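Local coordinates for protein salmonella typhimurium DB7155 bacteriophage DET7 tailspike (Bacteriophage, PDB 2V5I) that binds the O-antigen of its Salmonella host and probably cleaves it, serving as the receptor-binding tailspike of the phage, at residues F204-G209 against L213-I218; A465-G470 against S495-V500; I545-P548 against K552-M555. One frame throughout, in Å; residues are numbered along the deposited sequence.

Interaction 1 (F204-G209 against L213-I218)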
ATOM      1  N   PHE A 204      25.829  -5.993  -8.084  1.00  8.01           N
ATOM      2  CA  PHE A 204      26.798  -5.071  -7.517  1.00  9.21           C
ATOM      3  C   PHE A 204      27.663  -5.853  -6.542  1.00 10.87           C
ATOM      4  O   PHE A 204      27.187  -6.243  -5.470  1.00 11.00           O
ATOM      5  CB  PHE A 204      26.031  -3.944  -6.781  1.00  9.13           C
ATOM      6  CG  PHE A 204      25.288  -3.034  -7.686  1.00  6.91           C
ATOM      7  CD1 PHE A 204      25.938  -2.115  -8.436  1.00  8.52           C
ATOM      8  CD2 PHE A 204      23.880  -3.167  -7.859  1.00  9.45           C
ATOM      9  CE1 PHE A 204      25.204  -1.240  -9.324  1.00  9.31           C
ATOM     10  CE2 PHE A 204      23.209  -2.288  -8.708  1.00  8.44           C
ATOM     11  CZ  PHE A 204      23.870  -1.393  -9.450  1.00 10.11           C
ATOM     12  N   GLU A 205      28.937  -6.039  -6.919  1.00  9.70           N
ATOM     13  CA  GLU A 205      29.881  -6.844  -6.174  1.00  9.23           C
ATOM     14  C   GLU A 205      30.946  -5.895  -5.582  1.00  9.90           C
ATOM     15  O   GLU A 205      31.689  -5.246  -6.328  1.00 10.95           O
ATOM     16  CB  GLU A 205      30.527  -7.816  -7.152  1.00 10.97           C
ATOM     17  CG  GLU A 205      31.577  -8.695  -6.516  1.00 13.16           C
ATOM     18  CD  GLU A 205      32.993  -8.089  -6.622  1.00 22.72           C
ATOM     19  OE1 GLU A 205      33.584  -7.999  -7.749  1.00 22.95           O
ATOM     20  OE2 GLU A 205      33.566  -7.703  -5.577  1.00 20.36           O
ATOM     21  N   ASN A 206      30.938  -5.753  -4.244  1.00  8.38           N
ATOM     22  CA  ASN A 206      31.891  -4.918  -3.542  1.00  8.06           C
ATOM     23  C   ASN A 206      32.675  -5.689  -2.464  1.00  8.66           C
ATOM     24  O   ASN A 206      32.799  -5.250  -1.319  1.00  9.27           O
ATOM     25  CB  ASN A 206      31.143  -3.708  -2.927  1.00  7.91           C
ATOM     26  CG  ASN A 206      30.625  -2.775  -3.985  1.00  6.66           C
ATOM     27  OD1 ASN A 206      29.530  -2.996  -4.521  1.00 10.11           O
ATOM     28  ND2 ASN A 206      31.385  -1.755  -4.308  1.00  9.39           N
ATOM     29  N   LEU A 207      33.204  -6.838  -2.839  1.00 10.67           N
ATOM     30  CA  LEU A 207      33.881  -7.727  -1.887  1.00  8.71           C
ATOM     31  C   LEU A 207      35.169  -7.109  -1.326  1.00 11.63           C
ATOM     32  O   LEU A 207      35.564  -7.448  -0.190  1.00 12.10           O
ATOM     33  CB  LEU A 207      34.192  -9.082  -2.556  1.00  9.26           C
ATOM     34  CG  LEU A 207      32.955  -9.949  -2.871  1.00 11.58           C
ATOM     35  CD1 LEU A 207      33.341 -11.179  -3.645  1.00 14.54           C
ATOM     36  CD2 LEU A 207      32.272 -10.353  -1.588  1.00 15.01           C
ATOM     37  N   SER A 208      35.807  -6.269  -2.150  1.00 14.52           N
ATOM     38  CA  SER A 208      37.045  -5.549  -1.786  1.00 18.26           C
ATOM     39  C   SER A 208      36.810  -4.055  -1.730  1.00 19.15           C
ATOM     40  O   SER A 208      35.919  -3.553  -2.342  1.00 20.38           O
ATOM     41  CB  SER A 208      38.118  -5.731  -2.873  1.00 20.27           C
ATOM     42  OG  SER A 208      38.200  -7.049  -3.344  1.00 31.02           O
ATOM     43  N   GLY A 209      37.698  -3.333  -1.079  1.00 19.73           N
ATOM     44  CA  GLY A 209      37.575  -1.887  -1.035  1.00 20.26           C
ATOM     45  C   GLY A 209      36.512  -1.470  -0.041  1.00 16.97           C
ATOM     46  O   GLY A 209      36.229  -2.189   0.916  1.00 18.15           O
ATOM     47  N   LEU A 213      27.896   1.433  -1.796  1.00  9.77           N
ATOM     48  CA  LEU A 213      27.020   2.480  -1.301  1.00 11.43           C
ATOM     49  C   LEU A 213      26.422   3.194  -2.516  1.00 10.07           C
ATOM     50  O   LEU A 213      27.114   3.422  -3.498  1.00 10.07           O
ATOM     51  CB  LEU A 213      27.811   3.534  -0.517  1.00 12.23           C
ATOM     52  CG  LEU A 213      27.087   4.777   0.030  1.00 15.46           C
ATOM     53  CD1 LEU A 213      25.995   4.410   0.982  1.00 17.23           C
ATOM     54  CD2 LEU A 213      28.107   5.708   0.698  1.00 18.72           C
ATOM     55  N   GLY A 214      25.106   3.425  -2.459  1.00  9.05           N
ATOM     56  CA  GLY A 214      24.447   4.229  -3.460  1.00  9.43           C
ATOM     57  C   GLY A 214      24.131   3.468  -4.759  1.00  9.33           C
ATOM     58  O   GLY A 214      23.774   4.092  -5.775  1.00 11.45           O
ATOM     59  N   ASN A 215      24.242   2.142  -4.719  1.00  8.79           N
ATOM     60  CA  ASN A 215      24.024   1.345  -5.933  1.00  8.43           C
ATOM     61  C   ASN A 215      22.580   0.843  -5.968  1.00  7.45           C
ATOM     62  O   ASN A 215      22.099   0.255  -4.977  1.00  9.16           O
ATOM     63  CB  ASN A 215      24.967   0.104  -5.926  1.00  7.08           C
ATOM     64  CG  ASN A 215      26.450   0.489  -6.040  1.00  8.36           C
ATOM     65  OD1 ASN A 215      26.791   1.463  -6.713  1.00  9.02           O
ATOM     66  ND2 ASN A 215      27.319  -0.260  -5.380  1.00 10.96           N
ATOM     67  N   TYR A 216      21.915   1.102  -7.104  1.00  7.31           N
ATOM     68  CA  TYR A 216      20.501   0.790  -7.241  1.00  6.38           C
ATOM     69  C   TYR A 216      20.140   0.176  -8.557  1.00  8.56           C
ATOM     70  O   TYR A 216      20.803   0.426  -9.578  1.00  9.20           O
ATOM     71  CB  TYR A 216      19.654   2.074  -7.238  1.00  8.28           C
ATOM     72  CG  TYR A 216      19.535   2.866  -5.982  1.00  9.42           C
ATOM     73  CD1 TYR A 216      20.491   3.805  -5.674  1.00  8.94           C
ATOM     74  CD2 TYR A 216      18.487   2.654  -5.130  1.00 10.48           C
ATOM     75  CE1 TYR A 216      20.377   4.604  -4.481  1.00  9.99           C
ATOM     76  CE2 TYR A 216      18.367   3.432  -3.916  1.00  9.09           C
ATOM     77  CZ  TYR A 216      19.337   4.386  -3.649  1.00 10.99           C
ATOM     78  OH  TYR A 216      19.190   5.154  -2.479  1.00 12.49           O
ATOM     79  N   VAL A 217      18.989  -0.528  -8.539  1.00  8.38           N
ATOM     80  CA  VAL A 217      18.220  -0.922  -9.722  1.00  8.91           C
ATOM     81  C   VAL A 217      16.861  -0.254  -9.523  1.00  7.24           C
ATOM     82  O   VAL A 217      16.241  -0.394  -8.465  1.00  7.96           O
ATOM     83  CB  VAL A 217      18.094  -2.459  -9.916  1.00  9.30           C
ATOM     84  CG1 VAL A 217      17.433  -2.724 -11.230  1.00  9.33           C
ATOM     85  CG2 VAL A 217      19.515  -3.113  -9.828  1.00 11.22           C
ATOM     86  N   ILE A 218      16.511   0.636 -10.473  1.00  8.05           N
ATOM     87  CA  ILE A 218      15.289   1.453 -10.400  1.00  8.88           C
ATOM     88  C   ILE A 218      14.437   1.211 -11.666  1.00  7.93           C
ATOM     89  O   ILE A 218      14.905   1.468 -12.775  1.00  8.03           O
ATOM     90  CB  ILE A 218      15.534   2.910 -10.145  0.60 11.17           C
ATOM     91  CG1 ILE A 218      16.406   3.089  -8.896  0.60 10.21           C
ATOM     92  CG2 ILE A 218      14.211   3.630  -9.885  0.60 11.41           C
ATOM     93  CD1 ILE A 218      16.882   4.571  -8.737  0.60  8.45           C
TER
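The ring of F204 lies under the side chain of N215 inside the parallel beta-helix of the tailspike, where strand 202-205 on one face of a coil faces residues 215-217 on another. Ring and amide are almost parallel, their planes 6° apart. N215 CB stands nearly over the ring centre, 3.5 Å from the centroid of F204, a CH-pi contact, and the amide continues from there past the ring carbons CD1 and CE1. With F204 CG anti to its carbonyl carbon (chi1 -69°), the ring reaches across the interior far enough for its edge to meet V217, whose CG2 is 3.9 Å from F204 CE2. F204 also stacks with F180 of the neighbouring parallel strand 176-181.

N206 and N215 approach from opposite directions, with their amides turned 21° from each other. They are linked through shared partners: both ND2 atoms donate to C183 O, while N235 receives a hydrogen bond from N215 ND2 and gives one to N206 OD1. N215 OD1 accepts from C186 N, so both ends of that buried amide are engaged. The direct approach of N206 OD1 to N215 ND2 is 3.6 Å, with no hydrogen bond between them.

Interaction 2 (A465-G470 against S495-V500)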
ATOM      1  N   ALA A 465      -7.018 -28.265  19.953  1.00 11.96           N
ATOM      2  CA  ALA A 465      -6.843 -27.390  18.771  1.00 12.53           C
ATOM      3  C   ALA A 465      -8.051 -27.346  17.876  1.00 13.28           C
ATOM      4  O   ALA A 465      -8.204 -26.360  17.153  1.00 12.73           O
ATOM      5  CB  ALA A 465      -5.611 -27.765  17.975  1.00 15.74           C
ATOM      6  N   THR A 466      -8.867 -28.392  17.910  1.00 12.77           N
ATOM      7  CA  THR A 466      -9.931 -28.604  16.948  1.00 14.11           C
ATOM      8  C   THR A 466     -11.357 -28.409  17.459  1.00 14.15           C
ATOM      9  O   THR A 466     -12.237 -28.289  16.632  1.00 16.80           O
ATOM     10  CB  THR A 466      -9.849 -30.005  16.367  1.00 14.85           C
ATOM     11  OG1 THR A 466      -9.867 -30.950  17.444  1.00 17.99           O
ATOM     12  CG2 THR A 466      -8.556 -30.169  15.619  1.00 19.55           C
ATOM     13  N   LEU A 467     -11.585 -28.307  18.782  1.00 13.08           N
ATOM     14  CA  LEU A 467     -12.935 -28.234  19.325  1.00 11.97           C
ATOM     15  C   LEU A 467     -13.118 -26.919  20.072  1.00 11.70           C
ATOM     16  O   LEU A 467     -12.253 -26.566  20.854  1.00 11.51           O
ATOM     17  CB  LEU A 467     -13.157 -29.373  20.317  1.00 13.66           C
ATOM     18  CG  LEU A 467     -13.055 -30.784  19.723  1.00 17.31           C
ATOM     19  CD1 LEU A 467     -13.083 -31.773  20.886  1.00 19.16           C
ATOM     20  CD2 LEU A 467     -14.088 -31.118  18.699  1.00 20.07           C
ATOM     21  N   ASP A 468     -14.195 -26.207  19.780  1.00 10.83           N
ATOM     22  CA  ASP A 468     -14.529 -25.020  20.561  1.00 12.87           C
ATOM     23  C   ASP A 468     -14.803 -25.455  22.014  1.00 10.91           C
ATOM     24  O   ASP A 468     -15.473 -26.473  22.278  1.00 10.89           O
ATOM     25  CB  ASP A 468     -15.708 -24.312  19.964  1.00 14.46           C
ATOM     26  CG  ASP A 468     -15.370 -23.607  18.627  1.00 16.18           C
ATOM     27  OD1 ASP A 468     -14.173 -23.267  18.425  1.00 14.22           O
ATOM     28  OD2 ASP A 468     -16.318 -23.370  17.844  1.00 16.25           O
ATOM     29  N   SER A 469     -14.340 -24.661  22.963  1.00  9.10           N
ATOM     30  CA  SER A 469     -14.533 -24.947  24.366  1.00  7.96           C
ATOM     31  C   SER A 469     -15.867 -24.441  24.918  1.00 10.85           C
ATOM     32  O   SER A 469     -16.334 -24.885  25.967  1.00  9.72           O
ATOM     33  CB  SER A 469     -13.357 -24.376  25.145  1.00  9.78           C
ATOM     34  OG  SER A 469     -13.160 -22.976  24.904  1.00 11.69           O
ATOM     35  N   GLY A 470     -16.428 -23.454  24.236  1.00 10.95           N
ATOM     36  CA  GLY A 470     -17.710 -22.924  24.650  1.00  9.26           C
ATOM     37  C   GLY A 470     -18.116 -21.843  23.659  1.00 10.60           C
ATOM     38  O   GLY A 470     -17.440 -21.591  22.683  1.00  9.91           O
ATOM     39  N   SER A 495     -15.862 -34.104  24.953  1.00 14.14           N
ATOM     40  CA  SER A 495     -15.432 -33.725  23.596  1.00 16.22           C
ATOM     41  C   SER A 495     -16.549 -33.402  22.611  1.00 16.13           C
ATOM     42  O   SER A 495     -16.342 -33.442  21.376  1.00 15.98           O
ATOM     43  CB  SER A 495     -14.514 -34.795  23.020  1.00 17.18           C
ATOM     44  OG  SER A 495     -13.322 -34.937  23.816  1.00 18.54           O
ATOM     45  N   THR A 496     -17.720 -33.032  23.144  1.00 14.45           N
ATOM     46  CA  THR A 496     -18.867 -32.640  22.330  1.00 14.72           C
ATOM     47  C   THR A 496     -19.134 -31.131  22.477  1.00 13.27           C
ATOM     48  O   THR A 496     -19.504 -30.663  23.570  1.00 12.69           O
ATOM     49  CB  THR A 496     -20.068 -33.434  22.747  1.00 15.98           C
ATOM     50  OG1 THR A 496     -19.795 -34.845  22.599  1.00 20.90           O
ATOM     51  CG2 THR A 496     -21.281 -33.088  21.914  1.00 19.28           C
ATOM     52  N   PRO A 497     -18.915 -30.350  21.410  1.00 15.48           N
ATOM     53  CA  PRO A 497     -19.154 -28.918  21.530  1.00 14.84           C
ATOM     54  C   PRO A 497     -20.621 -28.591  21.911  1.00 12.51           C
ATOM     55  O   PRO A 497     -21.545 -29.266  21.501  1.00 15.25           O
ATOM     56  CB  PRO A 497     -18.831 -28.393  20.126  1.00 16.84           C
ATOM     57  CG  PRO A 497     -17.861 -29.377  19.556  1.00 18.44           C
ATOM     58  CD  PRO A 497     -18.363 -30.712  20.091  1.00 16.08           C
ATOM     59  N   ASN A 498     -20.782 -27.551  22.724  1.00 14.11           N
ATOM     60  CA  ASN A 498     -22.066 -27.048  23.184  1.00 14.99           C
ATOM     61  C   ASN A 498     -22.841 -28.079  24.002  1.00 16.11           C
ATOM     62  O   ASN A 498     -24.060 -28.052  24.038  1.00 18.05           O
ATOM     63  CB  ASN A 498     -22.920 -26.503  22.023  1.00 15.55           C
ATOM     64  CG  ASN A 498     -22.188 -25.520  21.167  1.00 12.48           C
ATOM     65  OD1 ASN A 498     -21.630 -24.514  21.639  1.00 15.50           O
ATOM     66  ND2 ASN A 498     -22.141 -25.835  19.849  1.00 19.14           N
ATOM     67  N   ALA A 499     -22.132 -28.985  24.674  1.00 13.81           N
ATOM     68  CA  ALA A 499     -22.790 -30.074  25.409  1.00 14.14           C
ATOM     69  C   ALA A 499     -23.669 -29.616  26.597  1.00 14.05           C
ATOM     70  O   ALA A 499     -24.729 -30.201  26.857  1.00 15.46           O
ATOM     71  CB  ALA A 499     -21.765 -31.061  25.881  1.00 14.86           C
ATOM     72  N   VAL A 500     -23.236 -28.583  27.301  1.00 11.47           N
ATOM     73  CA  VAL A 500     -23.896 -28.100  28.520  1.00 10.71           C
ATOM     74  C   VAL A 500     -24.282 -26.660  28.204  1.00 12.03           C
ATOM     75  O   VAL A 500     -23.408 -25.883  27.807  1.00 11.40           O
ATOM     76  CB  VAL A 500     -22.972 -28.135  29.747  1.00 11.40           C
ATOM     77  CG1 VAL A 500     -23.733 -27.682  31.005  1.00 15.49           C
ATOM     78  CG2 VAL A 500     -22.409 -29.532  29.947  1.00 13.63           C
TER
HETATM   79  O   HOH W   1     -18.264 -26.071  23.015  1.00 16.91           O
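L467 meets S495 and P497 where two surface loops of the antiparallel sheet 453-515 come together, beyond the parallel beta-helix. One loop joins strands 453-460 and 470-476, the other strands 485-493 and 501-504. L467 is the residue most buried by the contact, and its two methyl branches divide the work. CD1 rests against the backbone of S495, 3.7 Å from S495 O, and also meets the serine side chain at CB, 4.0 Å away. CD2 is directed to the pyrrolidine ring of P497, 4.2 Å from its CG. The fork thus spans two residues of the opposite loop, its CG set anti to the carbonyl carbon (chi1 -62°).

P497 contributes the second largest area. It is the second residue of a type II beta turn from T496 to A499, closed by a weak bond from A499 N to T496 O. The same turn brings N498 N to a water, which accepts from it at 2.9 Å and donates to D468 O, also at 2.9 Å. The carboxylate of D468 is engaged elsewhere: OD1 forms salt bridges with R459 and with R445 of a neighbouring subunit.

No direct hydrogen bond crosses between the loops. Their association therefore combines the apolar packing of one leucine with a single water bridge between backbone groups, an arrangement consistent with a modest, partly hydrated surface contact, while the charge of D468 is shared between R459 of its own chain and R445 of the neighbouring subunit.

Interaction 3 (I545-P548 against K552-M555)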
ATOM      1  N   ILE A 545     -24.872 -24.928  48.539  1.00 10.14           N
ATOM      2  CA  ILE A 545     -24.638 -23.511  48.713  1.00 10.26           C
ATOM      3  C   ILE A 545     -23.376 -23.311  49.569  1.00  9.64           C
ATOM      4  O   ILE A 545     -23.233 -23.956  50.602  1.00 11.01           O
ATOM      5  CB  ILE A 545     -25.823 -22.843  49.420  1.00 11.64           C
ATOM      6  CG1 ILE A 545     -27.021 -22.858  48.473  1.00 14.71           C
ATOM      7  CG2 ILE A 545     -25.483 -21.407  49.850  1.00 11.38           C
ATOM      8  CD1 ILE A 545     -28.308 -22.476  49.047  1.00 17.80           C
ATOM      9  N   ARG A 546     -22.510 -22.405  49.144  1.00 10.41           N
ATOM     10  CA  ARG A 546     -21.426 -21.962  49.985  1.00 10.01           C
ATOM     11  C   ARG A 546     -21.867 -20.674  50.681  1.00 10.46           C
ATOM     12  O   ARG A 546     -22.171 -19.700  50.009  1.00 10.29           O
ATOM     13  CB  ARG A 546     -20.161 -21.779  49.230  1.00 11.11           C
ATOM     14  CG  ARG A 546     -18.956 -21.579  50.183  1.00 12.70           C
ATOM     15  CD  ARG A 546     -17.618 -21.507  49.501  1.00 15.59           C
ATOM     16  NE  ARG A 546     -16.554 -21.352  50.521  1.00 13.74           N
ATOM     17  CZ  ARG A 546     -15.379 -20.768  50.317  1.00 15.64           C
ATOM     18  NH1 ARG A 546     -15.015 -20.334  49.118  1.00 16.50           N
ATOM     19  NH2 ARG A 546     -14.522 -20.660  51.336  1.00 18.67           N
ATOM     20  N   LEU A 547     -21.964 -20.720  51.993  1.00 11.61           N
ATOM     21  CA  LEU A 547     -22.496 -19.635  52.844  1.00 11.50           C
ATOM     22  C   LEU A 547     -21.493 -18.532  53.083  1.00 11.72           C
ATOM     23  O   LEU A 547     -20.300 -18.708  52.860  1.00 12.46           O
ATOM     24  CB  LEU A 547     -22.877 -20.235  54.196  1.00 11.85           C
ATOM     25  CG  LEU A 547     -24.015 -21.264  54.169  1.00 13.09           C
ATOM     26  CD1 LEU A 547     -24.122 -22.069  55.484  1.00 13.69           C
ATOM     27  CD2 LEU A 547     -25.322 -20.676  53.814  1.00 16.54           C
ATOM     28  N   PRO A 548     -21.969 -17.382  53.618  1.00 13.57           N
ATOM     29  CA  PRO A 548     -21.077 -16.279  53.920  1.00 14.32           C
ATOM     30  C   PRO A 548     -19.881 -16.612  54.816  1.00 15.63           C
ATOM     31  O   PRO A 548     -18.806 -16.028  54.623  1.00 17.35           O
ATOM     32  CB  PRO A 548     -22.007 -15.276  54.613  1.00 15.38           C
ATOM     33  CG  PRO A 548     -23.302 -15.497  53.972  1.00 15.51           C
ATOM     34  CD  PRO A 548     -23.372 -17.018  53.805  1.00 16.32           C
ATOM     35  N   LYS A 552     -20.167 -25.046  53.626  1.00 13.45           N
ATOM     36  CA  LYS A 552     -21.105 -25.490  52.609  1.00 14.84           C
ATOM     37  C   LYS A 552     -22.276 -26.183  53.253  1.00 14.19           C
ATOM     38  O   LYS A 552     -22.133 -26.910  54.288  1.00 15.67           O
ATOM     39  CB  LYS A 552     -20.363 -26.409  51.630  1.00 14.71           C
ATOM     40  CG  LYS A 552     -19.296 -25.653  50.878  1.00 17.40           C
ATOM     41  CD  LYS A 552     -18.532 -26.490  49.890  1.00 17.71           C
ATOM     42  CE  LYS A 552     -17.352 -25.703  49.292  1.00 14.96           C
ATOM     43  NZ  LYS A 552     -16.577 -26.496  48.339  1.00 15.55           N
ATOM     44  N   THR A 553     -23.449 -26.013  52.667  1.00 12.69           N
ATOM     45  CA  THR A 553     -24.630 -26.628  53.138  1.00 12.39           C
ATOM     46  C   THR A 553     -25.497 -27.092  51.970  1.00 13.55           C
ATOM     47  O   THR A 553     -25.325 -26.596  50.840  1.00 13.21           O
ATOM     48  CB  THR A 553     -25.386 -25.667  54.099  1.00 15.12           C
ATOM     49  OG1 THR A 553     -26.358 -26.388  54.848  1.00 18.02           O
ATOM     50  CG2 THR A 553     -26.100 -24.538  53.348  1.00 13.83           C
ATOM     51  N   ARG A 554     -26.420 -28.016  52.242  1.00 11.65           N
ATOM     52  CA  ARG A 554     -27.334 -28.571  51.275  1.00 11.21           C
ATOM     53  C   ARG A 554     -28.766 -28.319  51.737  1.00 12.90           C
ATOM     54  O   ARG A 554     -29.129 -28.610  52.895  1.00 13.97           O
ATOM     55  CB  ARG A 554     -27.122 -30.090  51.130  1.00 10.94           C
ATOM     56  CG  ARG A 554     -25.758 -30.447  50.575  1.00 11.96           C
ATOM     57  CD  ARG A 554     -25.380 -31.925  50.768  1.00 14.81           C
ATOM     58  NE  ARG A 554     -23.994 -32.136  50.352  1.00 15.25           N
ATOM     59  CZ  ARG A 554     -23.591 -32.325  49.097  1.00 18.01           C
ATOM     60  NH1 ARG A 554     -24.466 -32.384  48.089  1.00 13.97           N
ATOM     61  NH2 ARG A 554     -22.285 -32.476  48.854  1.00 17.99           N
ATOM     62  N   MET A 555     -29.556 -27.755  50.841  1.00 10.61           N
ATOM     63  CA  MET A 555     -30.947 -27.404  51.088  1.00 11.87           C
ATOM     64  C   MET A 555     -31.881 -28.035  50.070  1.00 11.70           C
ATOM     65  O   MET A 555     -31.703 -27.878  48.848  1.00 13.09           O
ATOM     66  CB  MET A 555     -31.128 -25.877  50.977  1.00 12.78           C
ATOM     67  CG  MET A 555     -30.240 -25.089  51.900  1.00 16.10           C
ATOM     68  SD  MET A 555     -30.698 -23.352  52.017  1.00 17.74           S
ATOM     69  CE  MET A 555     -29.238 -22.642  52.772  1.00 15.23           C
TER
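I545 and T553 form an antiparallel hydrogen-bonded pair in the beta hairpin of strands 540-546 and 552-556. I545 N donates to T553 O at 2.9 Å and T553 N returns a bond of 2.9 Å to I545 O. Both are close to straight, the first with an N-H...O angle of 171°. I545 O also receives a CA-H...O contact from K552, its CA 3.3 Å away.

On the face of I545 and T553 the packing is apolar. The tip of the isoleucine, CD1, meets the methyl end of M555 at 3.8 Å from CE, the two side chains crossing at about a right angle. L547 bends back toward the hairpin, and its CD1 lies 3.8 Å from CG2 of T553. OG1 of T553 is anti to the backbone N (chi1 -164°), which leaves CG2 between the backbone N and the carbonyl carbon, turned to the leucine.

R546 and K552, a non-hydrogen-bonded pair, occupy the other face and touch through their CG atoms, 4.1 Å apart. Their charged ends are held by hydrogen bonds to backbone carbonyls: R546 NE to G550 O and NH1 to L527 O, K552 NZ to V526 O and D523 O.

Farther out, L536 of a neighbouring subunit packs on L547, and G539 of that subunit on M555. Within the chain, strand 540-546 lies between 531-537 and 552-556 in a three-stranded antiparallel sheet.

How the interactions relate
The three contacts follow one another along the chain and along the elongated spike. Interaction 1 belongs to the parallel beta-helix, interaction 2 joins two loops of the five-stranded antiparallel sheet, and interaction 3 lies in the three-stranded sheet near the C-terminus. Their centres are 58 Å (1 and 2), 31 Å (2 and 3) and 80 Å (1 and 3) apart, and even 2 and 3 keep about 18 Å between nearest atoms, so none touches another. All three come within reach of a second subunit, interaction 1 through one residue, interactions 2 and 3 through five and four, in keeping with the intertwined C-terminal part of a trimeric tailspike.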